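Side-chain contacts in oxidoreductase, Gfo/Idh/MocA family (Pseudomonas syringae pv. tomato, PDB 3DTY), which probably carries out nicotinamide-dependent oxidation or reduction of a substrate that is not established, and binds magnesium ions: residues C377-S380 against A381-S385; I91-P94 against N95-Y99; I304-G308 against M309-H313. All coordinates share one frame; numbering follows the deposited sequence.

Contact 1: residues C377-S380 against A381-S385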
loop_
_atom_site.group_PDB
_atom_site.type_symbol
_atom_site.label_atom_id
_atom_site.label_comp_id
_atom_site.label_asym_id
_atom_site.label_seq_id
_atom_site.Cartn_x
_atom_site.Cartn_y
_atom_site.Cartn_z
ATOM N N CYS A 377 9.506 -22.710 24.275
ATOM C CA CYS A 377 8.130 -22.258 24.079
ATOM C C CYS A 377 7.154 -23.375 24.438
ATOM O O CYS A 377 6.141 -23.137 25.103
ATOM C CB CYS A 377 7.893 -21.828 22.630
ATOM S SG CYS A 377 8.636 -20.244 22.195
ATOM N N VAL A 378 7.460 -24.596 24.003
ATOM C CA VAL A 378 6.592 -25.733 24.298
ATOM C C VAL A 378 6.502 -25.972 25.806
ATOM O O VAL A 378 5.422 -26.243 26.338
ATOM C CB VAL A 378 7.089 -27.025 23.610
ATOM C CG1 VAL A 378 6.251 -28.211 24.074
ATOM C CG2 VAL A 378 6.987 -26.881 22.085
ATOM N N LEU A 379 7.640 -25.865 26.490
ATOM C CA LEU A 379 7.685 -26.058 27.934
ATOM C C LEU A 379 6.834 -24.988 28.609
ATOM O O LEU A 379 6.071 -25.275 29.532
ATOM C CB LEU A 379 9.128 -25.966 28.447
ATOM C CG LEU A 379 9.298 -26.238 29.946
ATOM C CD1 LEU A 379 8.981 -27.694 30.241
ATOM C CD2 LEU A 379 10.715 -25.895 30.384
ATOM N N SER A 380 6.965 -23.745 28.151
ATOM C CA SER A 380 6.177 -22.671 28.742
ATOM C C SER A 380 4.689 -22.905 28.483
ATOM O O SER A 380 3.880 -22.872 29.411
ATOM C CB SER A 380 6.585 -21.314 28.172
ATOM O OG SER A 380 5.782 -20.296 28.735
ATOM N N ALA A 381 4.352 -23.159 27.218
ATOM C CA ALA A 381 2.974 -23.403 26.795
ATOM C C ALA A 381 2.319 -24.568 27.528
ATOM O O ALA A 381 1.156 -24.480 27.918
ATOM C CB ALA A 381 2.925 -23.643 25.286
ATOM N N ASP A 382 3.053 -25.664 27.709
ATOM C CA ASP A 382 2.513 -26.824 28.415
ATOM C C ASP A 382 2.328 -26.508 29.897
ATOM O O ASP A 382 1.637 -27.226 30.608
ATOM C CB ASP A 382 3.440 -28.046 28.280
ATOM C CG ASP A 382 3.383 -28.694 26.902
ATOM O OD1 ASP A 382 2.372 -28.524 26.189
ATOM O OD2 ASP A 382 4.352 -29.396 26.536
ATOM N N ASN A 383 2.948 -25.432 30.367
ATOM C CA ASN A 383 2.836 -25.063 31.771
ATOM C C ASN A 383 2.134 -23.733 31.987
ATOM O O ASN A 383 2.544 -22.909 32.801
ATOM C CB ASN A 383 4.221 -25.074 32.412
ATOM C CG ASN A 383 4.719 -26.485 32.655
ATOM O OD1 ASN A 383 4.235 -27.170 33.562
ATOM N ND2 ASN A 383 5.663 -26.943 31.829
ATOM N N ASP A 384 1.056 -23.565 31.231
ATOM C CA ASP A 384 0.188 -22.399 31.249
ATOM C C ASP A 384 0.862 -21.043 31.101
ATOM O O ASP A 384 0.488 -20.080 31.769
ATOM C CB ASP A 384 -0.689 -22.416 32.503
ATOM C CG ASP A 384 -1.958 -21.591 32.334
ATOM O OD1 ASP A 384 -2.377 -21.378 31.173
ATOM O OD2 ASP A 384 -2.542 -21.170 33.352
ATOM N N SER A 385 1.852 -20.979 30.214
ATOM C CA SER A 385 2.555 -19.738 29.905
ATOM C C SER A 385 3.389 -19.122 31.017
ATOM O O SER A 385 3.517 -17.902 31.096
ATOM C CB SER A 385 1.551 -18.700 29.392
ATOM O OG SER A 385 0.808 -19.217 28.298
#

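Contact 2: residues I91-P94 against N95-Y99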
loop_
_atom_site.group_PDB
_atom_site.type_symbol
_atom_site.label_atom_id
_atom_site.label_comp_id
_atom_site.label_asym_id
_atom_site.label_seq_id
_atom_site.Cartn_x
_atom_site.Cartn_y
_atom_site.Cartn_z
ATOM N N ILE A 91 19.303 -32.787 3.069
ATOM C CA ILE A 91 18.271 -33.676 3.585
ATOM C C ILE A 91 16.909 -33.007 3.446
ATOM O O ILE A 91 16.669 -31.956 4.029
ATOM C CB ILE A 91 18.547 -33.993 5.086
ATOM C CG1 ILE A 91 19.976 -34.523 5.250
ATOM C CG2 ILE A 91 17.552 -35.013 5.611
ATOM C CD1 ILE A 91 20.445 -34.585 6.692
ATOM N N ALA A 92 16.020 -33.615 2.671
ATOM C CA ALA A 92 14.698 -33.044 2.470
ATOM C C ALA A 92 13.590 -34.037 2.803
ATOM O O ALA A 92 12.474 -33.930 2.307
ATOM C CB ALA A 92 14.555 -32.547 1.035
ATOM N N THR A 93 13.908 -35.001 3.652
ATOM C CA THR A 93 12.942 -36.003 4.067
ATOM C C THR A 93 12.117 -35.436 5.225
ATOM O O THR A 93 12.390 -34.337 5.718
ATOM C CB THR A 93 13.669 -37.283 4.525
ATOM O OG1 THR A 93 14.750 -36.922 5.393
ATOM C CG2 THR A 93 14.228 -38.045 3.329
ATOM N N PRO A 94 11.080 -36.166 5.664
ATOM C CA PRO A 94 10.252 -35.680 6.773
ATOM C C PRO A 94 11.048 -35.340 8.045
ATOM O O PRO A 94 12.024 -36.012 8.385
ATOM C CB PRO A 94 9.239 -36.810 6.973
ATOM C CG PRO A 94 9.888 -38.016 6.316
ATOM C CD PRO A 94 10.539 -37.417 5.113
ATOM N N ASN A 95 10.611 -34.281 8.726
ATOM C CA ASN A 95 11.239 -33.772 9.939
ATOM C C ASN A 95 11.762 -34.798 10.942
ATOM O O ASN A 95 12.823 -34.603 11.524
ATOM C CB ASN A 95 10.281 -32.821 10.666
ATOM C CG ASN A 95 9.941 -31.591 9.842
ATOM O OD1 ASN A 95 10.567 -31.324 8.814
ATOM N ND2 ASN A 95 8.953 -30.831 10.297
ATOM N N GLY A 96 11.019 -35.880 11.150
ATOM C CA GLY A 96 11.453 -36.887 12.101
ATOM C C GLY A 96 12.741 -37.610 11.740
ATOM O O GLY A 96 13.371 -38.224 12.597
ATOM N N THR A 97 13.153 -37.534 10.482
ATOM C CA THR A 97 14.362 -38.230 10.052
ATOM C C THR A 97 15.607 -37.354 10.033
ATOM O O THR A 97 16.723 -37.855 9.905
ATOM C CB THR A 97 14.199 -38.797 8.641
ATOM O OG1 THR A 97 14.025 -37.711 7.726
ATOM C CG2 THR A 97 12.995 -39.720 8.561
ATOM N N HIS A 98 15.416 -36.048 10.154
ATOM C CA HIS A 98 16.534 -35.119 10.102
ATOM C C HIS A 98 17.679 -35.435 11.059
ATOM O O HIS A 98 18.854 -35.386 10.678
ATOM C CB HIS A 98 16.026 -33.699 10.332
ATOM C CG HIS A 98 15.094 -33.218 9.263
ATOM N ND1 HIS A 98 14.554 -31.949 9.257
ATOM C CD2 HIS A 98 14.604 -33.838 8.162
ATOM C CE1 HIS A 98 13.775 -31.809 8.200
ATOM N NE2 HIS A 98 13.788 -32.943 7.517
ATOM N N TYR A 99 17.347 -35.773 12.296
ATOM C CA TYR A 99 18.386 -36.069 13.265
ATOM C C TYR A 99 19.297 -37.232 12.887
ATOM O O TYR A 99 20.519 -37.085 12.882
ATOM C CB TYR A 99 17.791 -36.351 14.639
ATOM C CG TYR A 99 18.830 -36.854 15.609
ATOM C CD1 TYR A 99 19.764 -35.985 16.163
ATOM C CD2 TYR A 99 18.911 -38.206 15.937
ATOM C CE1 TYR A 99 20.757 -36.444 17.027
ATOM C CE2 TYR A 99 19.905 -38.680 16.798
ATOM C CZ TYR A 99 20.823 -37.788 17.338
ATOM O OH TYR A 99 21.811 -38.237 18.180
#

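Contact 3: residues I304-G308 against M309-H313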
loop_
_atom_site.group_PDB
_atom_site.type_symbol
_atom_site.label_atom_id
_atom_site.label_comp_id
_atom_site.label_asym_id
_atom_site.label_seq_id
_atom_site.Cartn_x
_atom_site.Cartn_y
_atom_site.Cartn_z
ATOM N N ILE A 304 11.335 4.322 2.473
ATOM C CA ILE A 304 11.252 2.991 1.897
ATOM C C ILE A 304 12.536 2.726 1.129
ATOM O O ILE A 304 12.803 3.383 0.117
ATOM C CB ILE A 304 10.069 2.857 0.907
ATOM C CG1 ILE A 304 8.739 3.066 1.643
ATOM C CG2 ILE A 304 10.105 1.487 0.240
ATOM C CD1 ILE A 304 8.482 2.060 2.748
ATOM N N LEU A 305 13.333 1.779 1.616
ATOM C CA LEU A 305 14.571 1.407 0.943
ATOM C C LEU A 305 14.265 0.285 -0.037
ATOM O O LEU A 305 13.470 -0.611 0.251
ATOM C CB LEU A 305 15.634 0.944 1.948
ATOM C CG LEU A 305 16.283 2.047 2.793
ATOM C CD1 LEU A 305 15.240 2.709 3.668
ATOM C CD2 LEU A 305 17.394 1.461 3.648
ATOM N N GLU A 306 14.923 0.337 -1.188
ATOM C CA GLU A 306 14.724 -0.634 -2.250
ATOM C C GLU A 306 15.966 -1.471 -2.524
ATOM O O GLU A 306 17.080 -0.958 -2.533
ATOM C CB GLU A 306 14.325 0.098 -3.542
ATOM C CG GLU A 306 12.895 0.644 -3.571
ATOM C CD GLU A 306 11.892 -0.367 -4.104
ATOM O OE1 GLU A 306 12.316 -1.455 -4.566
ATOM O OE2 GLU A 306 10.680 -0.072 -4.075
ATOM N N ARG A 307 15.762 -2.763 -2.751
ATOM C CA ARG A 307 16.860 -3.665 -3.064
ATOM C C ARG A 307 17.634 -3.109 -4.259
ATOM O O ARG A 307 17.045 -2.525 -5.172
ATOM C CB ARG A 307 16.325 -5.051 -3.446
ATOM C CG ARG A 307 17.413 -6.054 -3.866
ATOM C CD ARG A 307 16.806 -7.251 -4.607
ATOM N NE ARG A 307 16.299 -6.880 -5.931
ATOM C CZ ARG A 307 17.069 -6.655 -6.995
ATOM N NH1 ARG A 307 18.392 -6.770 -6.902
ATOM N NH2 ARG A 307 16.523 -6.310 -8.157
ATOM N N GLY A 308 18.950 -3.294 -4.244
ATOM C CA GLY A 308 19.780 -2.849 -5.346
ATOM C C GLY A 308 20.073 -1.373 -5.535
ATOM O O GLY A 308 20.599 -0.995 -6.579
HETATM N N MSE A 309 19.760 -0.528 -4.559
HETATM C CA MSE A 309 20.051 0.889 -4.723
HETATM C C MSE A 309 21.409 1.257 -4.128
HETATM O O MSE A 309 21.841 0.675 -3.130
HETATM C CB MSE A 309 18.945 1.728 -4.096
HETATM C CG MSE A 309 17.642 1.678 -4.891
HETATM SE SE MSE A 309 17.885 2.376 -6.699
HETATM C CE MSE A 309 17.905 4.267 -6.284
ATOM N N GLY A 310 22.064 2.227 -4.762
ATOM C CA GLY A 310 23.380 2.675 -4.342
ATOM C C GLY A 310 23.540 3.182 -2.922
ATOM O O GLY A 310 24.657 3.267 -2.423
ATOM N N TYR A 311 22.443 3.532 -2.263
ATOM C CA TYR A 311 22.542 4.015 -0.899
ATOM C C TYR A 311 22.615 2.855 0.098
ATOM O O TYR A 311 22.730 3.076 1.302
ATOM C CB TYR A 311 21.357 4.942 -0.573
ATOM C CG TYR A 311 19.992 4.366 -0.900
ATOM C CD1 TYR A 311 19.495 3.267 -0.204
ATOM C CD2 TYR A 311 19.188 4.938 -1.895
ATOM C CE1 TYR A 311 18.231 2.744 -0.478
ATOM C CE2 TYR A 311 17.915 4.421 -2.181
ATOM C CZ TYR A 311 17.447 3.322 -1.463
ATOM O OH TYR A 311 16.205 2.790 -1.716
ATOM N N LEU A 312 22.548 1.621 -0.400
ATOM C CA LEU A 312 22.623 0.439 0.470
ATOM C C LEU A 312 24.076 0.097 0.792
ATOM O O LEU A 312 24.996 0.526 0.092
ATOM C CB LEU A 312 21.982 -0.775 -0.208
ATOM C CG LEU A 312 20.485 -0.729 -0.529
ATOM C CD1 LEU A 312 20.095 -1.996 -1.250
ATOM C CD2 LEU A 312 19.683 -0.573 0.764
ATOM N N HIS A 313 24.280 -0.674 1.856
ATOM C CA HIS A 313 25.625 -1.097 2.236
ATOM C C HIS A 313 26.088 -2.157 1.223
ATOM O O HIS A 313 25.281 -2.934 0.701
ATOM C CB HIS A 313 25.618 -1.691 3.652
ATOM C CG HIS A 313 26.983 -1.936 4.215
ATOM N ND1 HIS A 313 27.793 -2.969 3.789
ATOM C CD2 HIS A 313 27.693 -1.268 5.155
ATOM C CE1 HIS A 313 28.940 -2.926 4.441
ATOM N NE2 HIS A 313 28.907 -1.902 5.277
#

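Contact 1: residues C377-S380 against A381-S385
The C-terminal end of helix 364-382 is where Leu379 and Asn383 meet, one turn apart, as the helix gives way to a loop. The amide nitrogen ND2 of Asn383 reaches back to Leu379 O at 2.9 Å, with an N-H...O angle of 159° and the acceptor close to the plane of the amide. CG of Asn383 stands beside its own backbone N (chi1 -75°), which folds the amide back toward the helix, and ND2 also touches Leu379 CD1 at 3.8 Å. The main-chain N of Asn383 makes just a weak bond to the same Leu379 carbonyl, so the side-chain amide is its main donor here. OD1 of Asn383 takes a bond from His396, which belongs to the C-terminal histidine tag.

Earlier in the helix the regular helical bonds hold, Ala381 N to Cys377 O and Asp382 N to Val378 O, both 2.8 Å. The exit is a Schellman motif: Ser385 N bonds Ser380 O at 2.9 Å, a weak inner bond runs from Asp384 N to Ala381 O, and Asp384 takes positive phi (52°). Ser380 O accepts a second bond, from Asn383 N, and the two donors come from opposite faces of its carbonyl plane.

On another side of the helix Val378 and Asp382 run side by side, CG1 of Val378 lying 3.3 Å from OD2 of Asp382, while OD1 forms a salt bridge with Arg231 of strand 224-232. Ser380 OG bonds Ile386 O and Cys229 N, and Asp384 pairs with Arg226 of the second subunit.

Contact 2: residues I91-P94 against N95-Y99
The imidazole of His98 meets the Thr93 carbonyl at its edge, while one face is covered by Asn95 CA, 3.5 Å above the ring centre. NE2 of His98 donates to Thr93 O at 2.7 Å; the acceptor lies near the ring plane, but the N-H...O angle of 145° leaves the bond somewhat bent. CD2 of His98 also approaches Ile91 CG2, at 4.1 Å, obliquely to the ring.

Next to it runs a short chain of hydroxyls. Thr93 OG1 donates to Thr97 OG1 at 2.6 Å, and Thr97 OG1 in turn donates to Pro94 O, 2.7 Å away and in the carbonyl plane. In Thr97, OG1 sits between its backbone N and carbonyl carbon (chi1 64°), which lets it face both partners. Pro94 O takes a second bond from Thr97 N, closing the turn that leads from strand 88-92 into helix 98-107, the first half of a beta-alpha-beta crossover of the Rossmann fold.

ND1 of His98 is bonded to Pro117 O. With a backbone carbonyl facing each ring nitrogen, the ring's rotation is fixed from two sides, and protonation of both nitrogens would be consistent with this setting.

Contact 3: residues I304-G308 against M309-H313
Tyr311 comes back to the strand its loop has just left and uses its hydroxyl as an acceptor: Glu306 N donates to Tyr311 OH at 2.8 Å with an N-H...O angle of 158°, the nitrogen lying at the ring edge, in plane. The hydroxyl also touches Leu305 CA at 3.4 Å. The side chain of Leu305 crosses that of Tyr311 at a slant, its CG 3.9 Å from Tyr311 CE1. Leu312 contributes CD1, which lies against the backbone of the preceding turn, 3.4 Å from Glu306 O and 3.5 Å from Gly308 N.

What brings the ring there is a pair of consecutive turns. A type II turn spans Glu306 to Met309, with Gly308 at positive phi and a weak closing bond from Met309 N to Glu306 O; a type I turn from Met309 to Leu312 follows, closed by Leu312 N on Met309 O. Within it Tyr311 CG lies between its backbone N and carbonyl carbon (chi1 51°), swinging the ring over toward the strand. One face of that ring receives CB of Met309, a selenomethionine, 3.4 Å above the plane and offset toward the rim.

Further out, Met309 and Tyr311 pack on Gly299 of the third subunit. Strand 302-306 is outermost in this chain's mixed sheet, but Ile304 pairs antiparallel with a strand of that subunit, carrying the sheet across the interface. Within the chain, Leu305 packs on Phe295 of strand 292-297 and on Met157 of helix 149-159, where Leu312 meets Gln153.

Overall arrangement
From the N terminus, contact 2 comes first, leading from strand 88-92 of the parallel sheet into helix 98-107 of the Rossmann domain. Contact 3 follows in the C-terminal alpha/beta domain, bending the chain away from strand 302-306 at one margin of the mixed sheet. Contact 1 ends helix 364-382 and leads toward strand 388-389, at the other margin. Each closes a local turn in a continuous piece of chain, so the three stand in series and none nests within or crosses another. They do not touch: contacts 1 and 2 have centres about 25 Å apart, and those of contacts 1 and 3 are about 41 Å apart. Contacts 1 and 3 also meet neighbouring subunits.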